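PDB 3HV1: polar amino acid ABC uptake transporter substrate binding protein from Streptococcus thermophilus LMG 18311, which probably binds polar amino acids outside the membrane and delivers them to an ABC transporter for uptake into the cell. Local coordinates for residues A[250-254]-A[255-259]; A[232-236]-A[237-241]; A[223-226]-A[227-230]; A[44-47]-A[48-52]. All coordinates share one frame; numbering follows the deposited sequence.

Contact 1. Residues A[250-254]-A[255-259]; sequences DVATD and QVKGK
Ala252 CB rests 3.8 Å from Val256 CG1 on the inner side of a loop that joins an Asx turn at Asp250 to a type I beta turn from Gln255 to Gly258, beyond the last helix, 238-247. This inner side is tightly packed. Val256 holds CG1 anti to its backbone N (chi1 163°), which turns that methyl to Ala252, and Phe230, Tyr234 and Phe239 close in around the valine. Thr253 tucks OG1 between its own backbone N and carbonyl carbon (chi1 54°), under the start of the beta turn. There OG1 accepts a weak bond from Val256 N at 3.3 Å and donates to Pro103 O. The carbonyl O of the same threonine takes Lys257 N at 3.2 Å.

The solvent-facing flank is looser and more polar. Lys257, extended beyond CG, lays CE alongside Ala252, and its NZ reaches the carboxylate of Asp250 through a water, 3.0 Å from NZ and 2.8 Å from OD2; Tyr234 OH holds the same OD2. Asp254 OD1 meets Lys259 through CD rather than through the ammonium, since NZ stays 5.0 Å from OD1, so any attraction is probably modest. Between these two residues the direct bond is a backbone one: Lys259 N bonds to Asp254 O at 3.0 Å.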
# COMPACT_ATOMS: atom_id res chain seq x y z
N ASP A 250 -15.90 -10.42 5.45
CA ASP A 250 -14.44 -10.51 5.36
C ASP A 250 -13.85 -9.12 5.09
O ASP A 250 -14.00 -8.57 4.00
CB ASP A 250 -14.07 -11.47 4.23
CG ASP A 250 -12.57 -11.62 4.04
OD1 ASP A 250 -11.80 -11.01 4.81
OD2 ASP A 250 -12.17 -12.34 3.09
N VAL A 251 -13.17 -8.55 6.09
CA VAL A 251 -12.60 -7.21 5.94
C VAL A 251 -11.13 -7.18 5.53
O VAL A 251 -10.52 -6.12 5.48
CB VAL A 251 -12.74 -6.42 7.25
CG1 VAL A 251 -14.20 -6.40 7.68
CG2 VAL A 251 -11.87 -7.03 8.34
N ALA A 252 -10.56 -8.33 5.21
CA ALA A 252 -9.15 -8.40 4.84
C ALA A 252 -8.78 -7.49 3.67
O ALA A 252 -9.49 -7.42 2.67
CB ALA A 252 -8.78 -9.84 4.50
N THR A 253 -7.66 -6.79 3.82
CA THR A 253 -7.15 -5.92 2.77
C THR A 253 -6.42 -6.83 1.79
O THR A 253 -6.14 -7.98 2.10
CB THR A 253 -6.11 -4.93 3.32
OG1 THR A 253 -5.09 -5.66 4.01
CG2 THR A 253 -6.76 -3.91 4.27
N ASP A 254 -6.12 -6.32 0.61
CA ASP A 254 -5.40 -7.12 -0.37
C ASP A 254 -4.04 -7.56 0.19
O ASP A 254 -3.58 -8.66 -0.11
CB ASP A 254 -5.21 -6.33 -1.67
CG ASP A 254 -6.51 -6.19 -2.44
OD1 ASP A 254 -7.37 -7.09 -2.33
OD2 ASP A 254 -6.66 -5.19 -3.18
N GLN A 255 -3.42 -6.73 1.02
CA GLN A 255 -2.13 -7.10 1.61
C GLN A 255 -2.26 -8.35 2.48
O GLN A 255 -1.43 -9.27 2.40
CB GLN A 255 -1.55 -5.95 2.44
CG GLN A 255 -1.08 -4.77 1.60
CD GLN A 255 -2.10 -3.66 1.51
OE1 GLN A 255 -3.31 -3.91 1.52
NE2 GLN A 255 -1.62 -2.43 1.41
N VAL A 256 -3.30 -8.39 3.32
CA VAL A 256 -3.53 -9.55 4.18
C VAL A 256 -3.75 -10.79 3.31
O VAL A 256 -3.38 -11.90 3.69
CB VAL A 256 -4.77 -9.33 5.09
CG1 VAL A 256 -5.26 -10.64 5.66
CG2 VAL A 256 -4.40 -8.38 6.22
N LYS A 257 -4.35 -10.58 2.14
CA LYS A 257 -4.63 -11.67 1.20
C LYS A 257 -3.40 -12.12 0.42
O LYS A 257 -3.46 -13.08 -0.34
CB LYS A 257 -5.73 -11.25 0.22
CG LYS A 257 -7.08 -11.04 0.86
CD LYS A 257 -8.12 -10.65 -0.19
CE LYS A 257 -9.50 -10.48 0.43
NZ LYS A 257 -10.52 -10.04 -0.58
N GLY A 258 -2.28 -11.42 0.60
CA GLY A 258 -1.06 -11.79 -0.10
C GLY A 258 -0.88 -11.16 -1.47
O GLY A 258 0.06 -11.49 -2.19
N LYS A 259 -1.78 -10.24 -1.84
CA LYS A 259 -1.72 -9.56 -3.13
C LYS A 259 -0.89 -8.28 -3.00
O LYS A 259 -1.42 -7.24 -2.62
CB LYS A 259 -3.13 -9.20 -3.60
CG LYS A 259 -4.08 -10.37 -3.69
CD LYS A 259 -5.48 -9.91 -4.05
CE LYS A 259 -6.41 -11.08 -4.31
NZ LYS A 259 -6.52 -11.98 -3.12
O HOH W 1 -13.01 -11.11 0.69

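Contact 2. Residues A[232-236]-A[237-241]; sequences TLYKN and GEFQK
The Tyr234 ring carries the side-chain amide of Gln240 stacked on one face, with NE2 3.4 Å above the plane over the ring centre and the two planes only 8° apart; Phe239 CB approaches the ring obliquely. The stack spans the sharp turn between helix 220-236 and helix 238-247, where Gly237, with positive phi, leaves the first helix and occupies the N-cap position of the second. Gln240 is bent at chi2 (89°), which folds its amide back over the tyrosine. NE2 then donates to Tyr234 O at 2.8 Å, on a lone pair in the carbonyl plane, and to a water at 3.0 Å. That water in turn donates to Tyr234 OH, which also bonds to Asp250, so both amide hydrogens are used and the group is held flat.

Apolar contact lies deeper, where Leu233 CB meets Phe239 CB at 4.0 Å; Leu50 of helix 46-56 touches both residues. Toward solvent, Asn236 OD1 accepts Glu238 N at 2.9 Å, bridging the glycine. A second water donates both to Asn236 O and to Glu238 OE2, 2.8 Å from the former and 2.9 Å from the latter.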
# COMPACT_ATOMS: atom_id res chain seq x y z
N THR A 232 -0.76 -15.76 7.14
CA THR A 232 -0.94 -17.12 7.59
C THR A 232 -2.38 -17.38 8.05
O THR A 232 -2.96 -18.41 7.72
CB THR A 232 0.04 -17.45 8.74
OG1 THR A 232 1.39 -17.28 8.25
CG2 THR A 232 -0.13 -18.87 9.20
N LEU A 233 -2.94 -16.43 8.81
CA LEU A 233 -4.31 -16.57 9.31
C LEU A 233 -5.33 -16.52 8.18
O LEU A 233 -6.36 -17.18 8.26
CB LEU A 233 -4.62 -15.47 10.33
CG LEU A 233 -3.74 -15.49 11.58
CD1 LEU A 233 -4.08 -14.28 12.47
CD2 LEU A 233 -3.97 -16.78 12.34
N TYR A 234 -5.05 -15.74 7.14
CA TYR A 234 -5.98 -15.68 6.01
C TYR A 234 -5.90 -17.00 5.24
O TYR A 234 -6.91 -17.52 4.77
CB TYR A 234 -5.65 -14.50 5.08
CG TYR A 234 -6.83 -14.13 4.21
CD1 TYR A 234 -7.90 -13.40 4.73
CD2 TYR A 234 -6.94 -14.61 2.91
CE1 TYR A 234 -9.05 -13.17 3.97
CE2 TYR A 234 -8.08 -14.40 2.14
CZ TYR A 234 -9.13 -13.68 2.67
OH TYR A 234 -10.26 -13.48 1.91
N LYS A 235 -4.69 -17.54 5.10
CA LYS A 235 -4.49 -18.81 4.39
C LYS A 235 -5.15 -19.98 5.10
O LYS A 235 -5.71 -20.86 4.45
CB LYS A 235 -2.99 -19.11 4.22
CG LYS A 235 -2.39 -18.72 2.87
CD LYS A 235 -2.15 -17.23 2.75
CE LYS A 235 -1.33 -16.91 1.50
NZ LYS A 235 -0.91 -15.47 1.43
N ASN A 236 -5.08 -20.01 6.44
CA ASN A 236 -5.69 -21.12 7.16
C ASN A 236 -7.14 -20.90 7.58
O ASN A 236 -7.74 -21.76 8.21
CB ASN A 236 -4.83 -21.54 8.38
CG ASN A 236 -4.88 -20.54 9.52
OD1 ASN A 236 -5.75 -19.67 9.58
ND2 ASN A 236 -3.94 -20.69 10.45
N GLY A 237 -7.70 -19.75 7.21
CA GLY A 237 -9.09 -19.47 7.53
C GLY A 237 -9.41 -18.76 8.83
O GLY A 237 -10.54 -18.32 9.03
N GLU A 238 -8.44 -18.64 9.72
CA GLU A 238 -8.71 -17.98 10.99
C GLU A 238 -9.06 -16.50 10.87
O GLU A 238 -9.91 -16.01 11.60
CB GLU A 238 -7.54 -18.15 11.96
CG GLU A 238 -7.43 -19.56 12.56
CD GLU A 238 -8.75 -20.08 13.13
OE1 GLU A 238 -9.43 -19.32 13.85
OE2 GLU A 238 -9.09 -21.25 12.85
N PHE A 239 -8.40 -15.79 9.96
CA PHE A 239 -8.70 -14.37 9.80
C PHE A 239 -10.17 -14.21 9.43
O PHE A 239 -10.89 -13.39 10.01
CB PHE A 239 -7.84 -13.74 8.68
CG PHE A 239 -7.93 -12.24 8.63
CD1 PHE A 239 -6.90 -11.45 9.15
CD2 PHE A 239 -9.07 -11.60 8.12
CE1 PHE A 239 -6.99 -10.06 9.16
CE2 PHE A 239 -9.17 -10.20 8.14
CZ PHE A 239 -8.13 -9.43 8.66
N GLN A 240 -10.61 -15.01 8.47
CA GLN A 240 -11.99 -14.97 8.01
C GLN A 240 -12.96 -15.25 9.14
O GLN A 240 -14.03 -14.64 9.21
CB GLN A 240 -12.21 -15.96 6.86
CG GLN A 240 -11.40 -15.62 5.61
CD GLN A 240 -10.02 -16.26 5.62
OE1 GLN A 240 -9.34 -16.32 6.65
NE2 GLN A 240 -9.59 -16.74 4.44
N LYS A 241 -12.60 -16.17 10.03
CA LYS A 241 -13.49 -16.49 11.14
C LYS A 241 -13.63 -15.31 12.09
O LYS A 241 -14.74 -14.98 12.54
CB LYS A 241 -12.95 -17.69 11.92
CG LYS A 241 -13.18 -19.04 11.25
CD LYS A 241 -12.69 -20.20 12.12
CE LYS A 241 -13.36 -20.22 13.49
NZ LYS A 241 -12.94 -19.08 14.38
O HOH W 2 -11.46 -16.42 2.08
O HOH W 3 -9.71 -21.98 10.12

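Contact 3. Residues A[223-226]-A[227-230]; sequences IKKI and NQGF
Lys225 O is gripped twice, by Gly229 N one helical turn on, at 3.0 Å, and by Tyr58 OH from a loop outside the helix. The Gly229 donor stands 40° above the carbonyl plane, and the bond is noticeably bent (140° at the hydrogen), unlike the nearly straight one from Asn227 N to Ile223 O. Gly229 is buried and brings no side chain to this turn of helix 220-236.

On the inward face Ile226 and Phe230 lie side by side, pointing the same way. Ile226 CG2 is anti to the backbone N, which aims this branch along the helix at the phenyl ring. It makes a CH-pi contact over the ring, 4.0 Å from the centroid and 28° off the normal, with CZ the nearest ring atom at 3.5 Å. Ile226 O lies over one face of the ring, nearer the rim, 3.7 Å above the plane, while it accepts Phe230 N at 2.9 Å.

A polar flank runs beside this one. Asn227 sets ND2 3.8 Å from Ile223 CG2, and Gln228 lays CG close over Lys224 O, at 3.1 Å. The polar ends look elsewhere: Asn227 OD1 accepts Glu102 N, and Lys224 sends its ammonium to a salt bridge with Asp70 of the second subunit. The chemistry implies two kinds of attachment: Ile226 and Phe230 pack toward helix 46-56, while Asn227 and Lys224 give polar ties to a loop and to the second subunit.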
# COMPACT_ATOMS: atom_id res chain seq x y z
N ILE A 223 7.55 -6.38 13.08
CA ILE A 223 6.63 -5.90 12.05
C ILE A 223 6.45 -6.96 10.95
O ILE A 223 5.33 -7.25 10.54
CB ILE A 223 7.14 -4.59 11.41
CG1 ILE A 223 7.09 -3.45 12.43
CG2 ILE A 223 6.33 -4.25 10.15
CD1 ILE A 223 5.68 -3.14 12.96
N LYS A 224 7.55 -7.55 10.50
CA LYS A 224 7.50 -8.58 9.46
C LYS A 224 6.74 -9.82 9.92
O LYS A 224 5.98 -10.42 9.15
CB LYS A 224 8.91 -9.00 9.05
CG LYS A 224 9.69 -7.92 8.34
CD LYS A 224 11.06 -8.42 7.89
CE LYS A 224 11.83 -7.33 7.15
NZ LYS A 224 13.15 -7.80 6.63
N LYS A 225 6.95 -10.20 11.18
CA LYS A 225 6.30 -11.36 11.76
C LYS A 225 4.80 -11.14 11.87
O LYS A 225 4.01 -12.08 11.79
CB LYS A 225 6.90 -11.68 13.13
CG LYS A 225 8.37 -12.09 13.08
CD LYS A 225 8.56 -13.40 12.33
CE LYS A 225 10.03 -13.75 12.22
NZ LYS A 225 10.24 -15.05 11.52
N ILE A 226 4.39 -9.89 12.07
CA ILE A 226 2.96 -9.63 12.15
C ILE A 226 2.39 -9.72 10.74
O ILE A 226 1.38 -10.39 10.53
CB ILE A 226 2.69 -8.25 12.77
CG1 ILE A 226 3.12 -8.27 14.25
CG2 ILE A 226 1.20 -7.92 12.66
CD1 ILE A 226 3.12 -6.90 14.92
N ASN A 227 3.03 -9.06 9.78
CA ASN A 227 2.56 -9.10 8.39
C ASN A 227 2.40 -10.55 7.92
O ASN A 227 1.42 -10.90 7.27
CB ASN A 227 3.55 -8.39 7.45
CG ASN A 227 3.54 -6.90 7.63
OD1 ASN A 227 2.52 -6.31 7.98
ND2 ASN A 227 4.68 -6.27 7.37
N GLN A 228 3.39 -11.38 8.23
CA GLN A 228 3.35 -12.80 7.86
C GLN A 228 2.21 -13.49 8.61
O GLN A 228 1.56 -14.38 8.09
CB GLN A 228 4.67 -13.48 8.20
CG GLN A 228 5.86 -13.01 7.37
CD GLN A 228 7.17 -13.62 7.84
OE1 GLN A 228 7.26 -14.82 8.10
NE2 GLN A 228 8.21 -12.79 7.93
N GLY A 229 2.00 -13.08 9.86
CA GLY A 229 0.94 -13.66 10.66
C GLY A 229 -0.41 -13.44 10.01
O GLY A 229 -1.22 -14.36 9.92
N PHE A 230 -0.67 -12.21 9.56
CA PHE A 230 -1.94 -11.91 8.90
C PHE A 230 -2.13 -12.85 7.72
O PHE A 230 -3.20 -13.43 7.54
CB PHE A 230 -1.96 -10.48 8.34
CG PHE A 230 -1.95 -9.40 9.39
CD1 PHE A 230 -2.49 -9.62 10.65
CD2 PHE A 230 -1.43 -8.15 9.09
CE1 PHE A 230 -2.53 -8.60 11.60
CE2 PHE A 230 -1.46 -7.11 10.04
CZ PHE A 230 -2.01 -7.35 11.29

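Contact 4. Residues A[44-47]-A[48-52]; sequences IGFD and IDLAN
Gly45, with phi 151° and psi 167°, follows the strand at Ile44 and takes the N-cap position of helix 46-56; at these angles a CB would be jammed against the carbonyl O of Ile44, which calls for glycine. The first helical bonds run from Asp49 N to Gly45 O at 3.0 Å and from Leu50 N to Phe46 O at 2.8 Å. Ile48 reaches back past this glycine: CG1 lies beside the backbone N, the chain runs on extended, and CD1 touches Ile44 N at 3.4 Å. Phe46 and Leu50, one turn apart, lie side by side and point the same way, CE2 of the ring 4.0 Å from Leu50 CD2. Phe46, with CG anti to its backbone N (chi1 175°), also meets the ring of Phe247.

The sequence belongs to the family 3 extracellular solute-binding proteins, of the periplasmic binding protein clan, and here the edge strand 43-44 of a three-stranded antiparallel sheet passes directly into helix 46-56. Two acidic groups sit in its first turns, where the helix end would probably favour their negative charge. The carboxylate of Asp47 finds partners elsewhere in the protein: OD2 accepts Gly87 N, and OD1 has weak bonds with Tyr104 OH and Trp85 NE1. Asp49 OD2 forms a salt bridge with Lys245 and accepts Trp246 NE1, whereas OD1 takes a hydrogen from a water at 2.7 Å, and that water accepts Gly45 N at 3.2 Å.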
# COMPACT_ATOMS: atom_id res chain seq x y z
N ILE A 44 -12.10 -7.23 25.16
CA ILE A 44 -12.50 -7.96 23.96
C ILE A 44 -12.52 -7.04 22.75
O ILE A 44 -12.49 -5.83 22.89
CB ILE A 44 -13.92 -8.56 24.12
CG1 ILE A 44 -14.92 -7.43 24.39
CG2 ILE A 44 -13.95 -9.58 25.27
CD1 ILE A 44 -16.36 -7.87 24.31
N GLY A 45 -12.57 -7.62 21.56
CA GLY A 45 -12.62 -6.78 20.38
C GLY A 45 -12.00 -7.45 19.17
O GLY A 45 -11.32 -8.47 19.31
N PHE A 46 -12.23 -6.88 17.99
CA PHE A 46 -11.67 -7.45 16.78
C PHE A 46 -10.14 -7.49 16.86
O PHE A 46 -9.53 -8.52 16.57
CB PHE A 46 -12.07 -6.62 15.55
CG PHE A 46 -11.42 -7.09 14.27
CD1 PHE A 46 -11.84 -8.26 13.65
CD2 PHE A 46 -10.36 -6.38 13.71
CE1 PHE A 46 -11.23 -8.71 12.48
CE2 PHE A 46 -9.73 -6.83 12.53
CZ PHE A 46 -10.17 -8.00 11.92
N ASP A 47 -9.53 -6.37 17.24
CA ASP A 47 -8.08 -6.29 17.33
C ASP A 47 -7.51 -7.25 18.37
O ASP A 47 -6.45 -7.82 18.18
CB ASP A 47 -7.63 -4.86 17.61
CG ASP A 47 -7.60 -4.01 16.37
OD1 ASP A 47 -7.39 -4.57 15.27
OD2 ASP A 47 -7.76 -2.77 16.48
N ILE A 48 -8.23 -7.43 19.47
CA ILE A 48 -7.77 -8.33 20.51
C ILE A 48 -7.79 -9.75 19.94
O ILE A 48 -6.81 -10.48 20.08
CB ILE A 48 -8.65 -8.18 21.78
CG1 ILE A 48 -8.44 -6.76 22.35
CG2 ILE A 48 -8.28 -9.23 22.83
CD1 ILE A 48 -9.14 -6.48 23.67
N ASP A 49 -8.88 -10.13 19.29
CA ASP A 49 -8.91 -11.47 18.71
C ASP A 49 -7.84 -11.63 17.64
O ASP A 49 -7.16 -12.66 17.59
CB ASP A 49 -10.28 -11.80 18.11
CG ASP A 49 -11.29 -12.22 19.17
OD1 ASP A 49 -10.90 -12.32 20.35
OD2 ASP A 49 -12.45 -12.45 18.81
N LEU A 50 -7.69 -10.62 16.79
CA LEU A 50 -6.72 -10.68 15.71
C LEU A 50 -5.29 -10.80 16.22
O LEU A 50 -4.55 -11.69 15.79
CB LEU A 50 -6.83 -9.45 14.79
CG LEU A 50 -5.86 -9.54 13.59
CD1 LEU A 50 -6.12 -10.85 12.82
CD2 LEU A 50 -6.06 -8.34 12.65
N ALA A 51 -4.90 -9.91 17.13
CA ALA A 51 -3.56 -9.92 17.70
C ALA A 51 -3.28 -11.21 18.47
O ALA A 51 -2.18 -11.75 18.39
CB ALA A 51 -3.37 -8.70 18.62
N ASN A 52 -4.26 -11.69 19.23
CA ASN A 52 -4.07 -12.92 19.98
C ASN A 52 -3.80 -14.06 19.02
O ASN A 52 -2.93 -14.90 19.26
CB ASN A 52 -5.32 -13.26 20.81
CG ASN A 52 -5.42 -12.43 22.08
OD1 ASN A 52 -4.46 -11.78 22.50
ND2 ASN A 52 -6.58 -12.48 22.72
O HOH W 4 -12.14 -10.76 22.14

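How the contacts relate
Leu50 of contact 4 is the meeting point of the helices: its CD1 lies 3.8 Å from Phe239 CD1 and 4.0 Å from Leu233 CD1, both of contact 2, and its CD2 lies 3.7 Å from Phe230 CE1 of contact 3. Contacts 2 and 3 follow each other along helix 220-236, their centres about 13 Å apart. Contact 1 closes over the other side of these helices, Ala252 CB packing 3.4 Å from Tyr234 CE1 and Val256 CG2 3.9 Å from Phe230 CB. Although the centres of contacts 1 and 4 are about 17 Å apart, Val251 CG2 still reaches Phe46 CZ at 4.1 Å.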